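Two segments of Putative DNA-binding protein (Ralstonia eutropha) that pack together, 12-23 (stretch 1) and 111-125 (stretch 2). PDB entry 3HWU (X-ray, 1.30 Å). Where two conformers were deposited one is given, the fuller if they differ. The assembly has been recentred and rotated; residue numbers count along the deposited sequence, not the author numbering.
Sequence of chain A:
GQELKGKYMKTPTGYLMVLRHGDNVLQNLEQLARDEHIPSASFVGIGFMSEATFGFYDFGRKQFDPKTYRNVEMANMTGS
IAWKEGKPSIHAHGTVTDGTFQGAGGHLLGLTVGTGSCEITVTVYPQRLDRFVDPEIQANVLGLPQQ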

# COMPACT_ATOMS: atom_id res chain seq x y z
N PRO A 12 11.66 -0.92 -14.90
CA PRO A 12 11.09 -0.06 -15.95
C PRO A 12 10.45 1.22 -15.44
O PRO A 12 10.52 2.26 -16.11
CB PRO A 12 10.11 -0.97 -16.67
CG PRO A 12 10.73 -2.35 -16.54
CD PRO A 12 11.31 -2.34 -15.11
N THR A 13 9.82 1.16 -14.27
CA THR A 13 9.11 2.29 -13.72
C THR A 13 9.86 3.04 -12.62
O THR A 13 9.36 4.05 -12.13
CB THR A 13 7.75 1.84 -13.19
OG1 THR A 13 7.93 0.84 -12.20
CG2 THR A 13 6.85 1.28 -14.33
N GLY A 14 11.04 2.57 -12.22
CA GLY A 14 11.75 3.23 -11.15
C GLY A 14 12.86 2.34 -10.61
O GLY A 14 13.83 2.05 -11.34
N TYR A 15 12.76 1.93 -9.34
CA TYR A 15 13.75 1.07 -8.71
C TYR A 15 13.05 0.08 -7.79
O TYR A 15 11.92 0.33 -7.33
CB TYR A 15 14.71 1.90 -7.82
CG TYR A 15 15.48 2.91 -8.63
CD1 TYR A 15 16.60 2.54 -9.37
CD2 TYR A 15 15.07 4.22 -8.70
CE1 TYR A 15 17.29 3.49 -10.14
CE2 TYR A 15 15.76 5.16 -9.46
CZ TYR A 15 16.83 4.79 -10.19
OH TYR A 15 17.46 5.73 -10.98
N LEU A 16 13.72 -1.02 -7.49
CA LEU A 16 13.35 -1.93 -6.41
C LEU A 16 14.54 -1.95 -5.46
O LEU A 16 15.67 -2.22 -5.88
CB LEU A 16 13.11 -3.35 -6.94
CG LEU A 16 12.75 -4.40 -5.89
CD1 LEU A 16 11.38 -4.15 -5.21
CD2 LEU A 16 12.81 -5.82 -6.50
N MSE A 17 14.28 -1.69 -4.19
CA MSE A 17 15.32 -1.66 -3.19
C MSE A 17 15.10 -2.79 -2.16
O MSE A 17 13.96 -3.02 -1.73
CB MSE A 17 15.31 -0.28 -2.53
CG MSE A 17 16.26 -0.04 -1.38
SE MSE A 17 16.35 1.85 -0.87
CE MSE A 17 18.03 2.01 -1.56
N VAL A 18 16.18 -3.51 -1.80
CA VAL A 18 16.13 -4.53 -0.75
C VAL A 18 17.17 -4.14 0.30
O VAL A 18 18.37 -4.29 0.09
CB VAL A 18 16.33 -5.99 -1.25
CG1 VAL A 18 16.27 -6.96 -0.05
CG2 VAL A 18 15.30 -6.36 -2.31
N LEU A 19 16.68 -3.61 1.41
CA LEU A 19 17.51 -3.22 2.53
C LEU A 19 17.64 -4.39 3.49
O LEU A 19 16.83 -5.31 3.50
CB LEU A 19 16.95 -1.98 3.22
CG LEU A 19 16.74 -0.76 2.32
CD1 LEU A 19 16.18 0.42 3.18
CD2 LEU A 19 18.04 -0.30 1.63
N ARG A 20 18.72 -4.37 4.26
CA ARG A 20 19.18 -5.49 5.04
C ARG A 20 19.36 -5.11 6.51
O ARG A 20 19.23 -3.95 6.88
CB ARG A 20 20.50 -5.97 4.42
CG ARG A 20 20.43 -6.22 2.95
CD ARG A 20 19.58 -7.42 2.67
NE ARG A 20 20.25 -8.59 3.19
CZ ARG A 20 21.13 -9.28 2.49
NH1 ARG A 20 21.40 -8.94 1.24
NH2 ARG A 20 21.72 -10.31 3.06
N HIS A 21 19.62 -6.11 7.34
CA HIS A 21 19.77 -5.94 8.78
C HIS A 21 20.58 -4.69 9.12
O HIS A 21 21.70 -4.49 8.61
CB HIS A 21 20.52 -7.19 9.28
CG HIS A 21 20.67 -7.31 10.76
ND1 HIS A 21 19.95 -6.58 11.69
CD2 HIS A 21 21.43 -8.17 11.48
CE1 HIS A 21 20.31 -6.94 12.91
NE2 HIS A 21 21.19 -7.91 12.81
N GLY A 22 20.00 -3.84 9.97
CA GLY A 22 20.63 -2.65 10.48
C GLY A 22 20.45 -1.41 9.62
O GLY A 22 20.77 -0.34 10.07
N ASP A 23 19.92 -1.54 8.40
CA ASP A 23 19.78 -0.36 7.53
C ASP A 23 18.69 0.58 8.05
O ASP A 23 17.59 0.17 8.39
CB ASP A 23 19.43 -0.77 6.10
CG ASP A 23 20.57 -1.43 5.35
OD1 ASP A 23 21.75 -1.27 5.76
OD2 ASP A 23 20.32 -2.05 4.27
N LEU A 111 13.08 4.46 11.05
CA LEU A 111 12.95 3.03 11.24
C LEU A 111 14.19 2.33 10.73
O LEU A 111 14.86 2.82 9.81
CB LEU A 111 11.65 2.47 10.61
CG LEU A 111 11.50 2.50 9.10
CD1 LEU A 111 10.21 1.78 8.67
CD2 LEU A 111 11.50 3.93 8.49
N THR A 112 14.47 1.20 11.39
CA THR A 112 15.68 0.44 11.20
C THR A 112 15.32 -1.03 10.97
O THR A 112 14.58 -1.61 11.77
CB THR A 112 16.63 0.55 12.41
OG1 THR A 112 16.94 1.93 12.64
CG2 THR A 112 17.91 -0.22 12.19
N VAL A 113 15.87 -1.62 9.90
CA VAL A 113 15.63 -3.02 9.59
C VAL A 113 16.23 -3.90 10.70
O VAL A 113 17.38 -3.69 11.12
CB VAL A 113 16.25 -3.41 8.25
CG1 VAL A 113 16.05 -4.87 7.89
CG2 VAL A 113 15.72 -2.49 7.11
N GLY A 114 15.45 -4.90 11.12
CA GLY A 114 15.88 -5.84 12.13
C GLY A 114 16.44 -7.10 11.54
O GLY A 114 17.13 -7.09 10.51
N THR A 115 16.15 -8.21 12.19
CA THR A 115 16.64 -9.49 11.66
C THR A 115 15.71 -9.95 10.51
O THR A 115 14.84 -10.81 10.63
CB THR A 115 16.77 -10.50 12.75
OG1 THR A 115 15.50 -10.65 13.34
CG2 THR A 115 17.80 -10.07 13.82
N GLY A 116 15.90 -9.29 9.37
CA GLY A 116 14.99 -9.43 8.24
C GLY A 116 15.50 -8.56 7.12
O GLY A 116 16.72 -8.32 7.00
N SER A 117 14.56 -8.02 6.34
CA SER A 117 14.88 -7.15 5.20
C SER A 117 13.77 -6.12 5.04
O SER A 117 12.78 -6.16 5.77
CB SER A 117 15.05 -7.97 3.93
OG SER A 117 13.88 -8.68 3.61
N CYS A 118 13.91 -5.22 4.08
CA CYS A 118 12.85 -4.29 3.71
C CYS A 118 12.85 -4.18 2.19
O CYS A 118 13.86 -3.77 1.61
CB CYS A 118 13.05 -2.93 4.41
SG CYS A 118 11.87 -1.69 3.93
N GLU A 119 11.73 -4.54 1.56
CA GLU A 119 11.53 -4.47 0.12
C GLU A 119 10.79 -3.17 -0.17
O GLU A 119 9.76 -2.92 0.44
CB GLU A 119 10.71 -5.64 -0.40
CG GLU A 119 11.34 -7.00 -0.15
CD GLU A 119 10.44 -8.17 -0.49
OE1 GLU A 119 9.35 -7.95 -1.03
OE2 GLU A 119 10.87 -9.32 -0.23
N ILE A 120 11.33 -2.34 -1.07
CA ILE A 120 10.74 -1.04 -1.38
C ILE A 120 10.60 -0.90 -2.88
O ILE A 120 11.61 -0.96 -3.61
CB ILE A 120 11.55 0.16 -0.81
CG1 ILE A 120 11.90 -0.05 0.67
CG2 ILE A 120 10.74 1.46 -1.02
CD1 ILE A 120 12.94 0.95 1.20
N THR A 121 9.38 -0.62 -3.33
CA THR A 121 9.06 -0.46 -4.76
C THR A 121 8.92 1.04 -5.04
O THR A 121 8.00 1.67 -4.48
CB THR A 121 7.74 -1.19 -5.06
OG1 THR A 121 7.95 -2.56 -4.71
CG2 THR A 121 7.34 -1.00 -6.51
N VAL A 122 9.82 1.61 -5.85
CA VAL A 122 9.91 3.05 -6.06
C VAL A 122 9.51 3.36 -7.51
O VAL A 122 10.06 2.78 -8.47
CB VAL A 122 11.34 3.56 -5.81
CG1 VAL A 122 11.42 5.10 -5.98
CG2 VAL A 122 11.87 3.15 -4.42
N THR A 123 8.52 4.23 -7.68
CA THR A 123 8.05 4.69 -9.00
C THR A 123 8.57 6.11 -9.20
O THR A 123 8.20 7.01 -8.44
CB THR A 123 6.54 4.67 -9.07
OG1 THR A 123 6.10 3.34 -8.74
CG2 THR A 123 6.03 5.05 -10.44
N VAL A 124 9.44 6.32 -10.19
CA VAL A 124 10.15 7.58 -10.39
C VAL A 124 9.50 8.43 -11.46
O VAL A 124 9.12 7.95 -12.52
CB VAL A 124 11.62 7.30 -10.79
CG1 VAL A 124 12.39 8.59 -11.11
CG2 VAL A 124 12.34 6.58 -9.64
N TYR A 125 9.34 9.71 -11.15
CA TYR A 125 8.73 10.69 -12.08
C TYR A 125 9.79 11.64 -12.60
O TYR A 125 10.79 11.91 -11.94
CB TYR A 125 7.67 11.50 -11.34
CG TYR A 125 6.68 10.63 -10.59
CD1 TYR A 125 6.07 9.53 -11.21
CD2 TYR A 125 6.38 10.87 -9.26
CE1 TYR A 125 5.22 8.73 -10.54
CE2 TYR A 125 5.47 10.06 -8.59
CZ TYR A 125 4.88 9.01 -9.25
OH TYR A 125 3.98 8.20 -8.59
O HOH W 1 7.74 5.82 -13.62
O HOH W 2 7.20 0.97 -9.64
O HOH W 3 19.28 -8.78 6.09

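How do the two backbones meet? Strand 14-20 runs antiparallel to strand 117-125, their directions 165° apart. Tyr 15, Met 17 and Leu 19 form hydrogen-bonded pairs with Val 122, Ile 120 and Cys 118, each giving and accepting one bond; Met 17 N to Ile 120 O, at 2.8 Å, is nearly straight at 170°. Val 124 N extends the ladder to Thr 13 O (3.0 Å).

How does the pairing continue past the corner at Thr 115 and Gly 116? A type II turn from Arg 20 to Asp 23 redirects stretch 1, so that Gly 22 N reaches Val 113 O and Val 113 N reaches Asp 23 O, both at 2.9 Å. Arg 20 N donates to Asp 23 OD2 (2.8 Å), tying the turn together.

Why does Gly 14 suit its place? An ideal CB there would lie 1.9 Å from Val 122 O, a clash, and its backbone angles alone call for glycine.

Which side chains pack? Tyr 15, Met 17 and Leu 19 share a face with Val 122, Ile 120 and Cys 118. Leu 19 CD1 lies 3.8 Å from Ile 120 CD1, while Met 17, a selenomethionine, brings SE within 4.1 Å of that same methyl carbon, Ile 120 CD1. Nearer the end, Tyr 15 CE2 meets Val 124 CG2 at 3.7 Å.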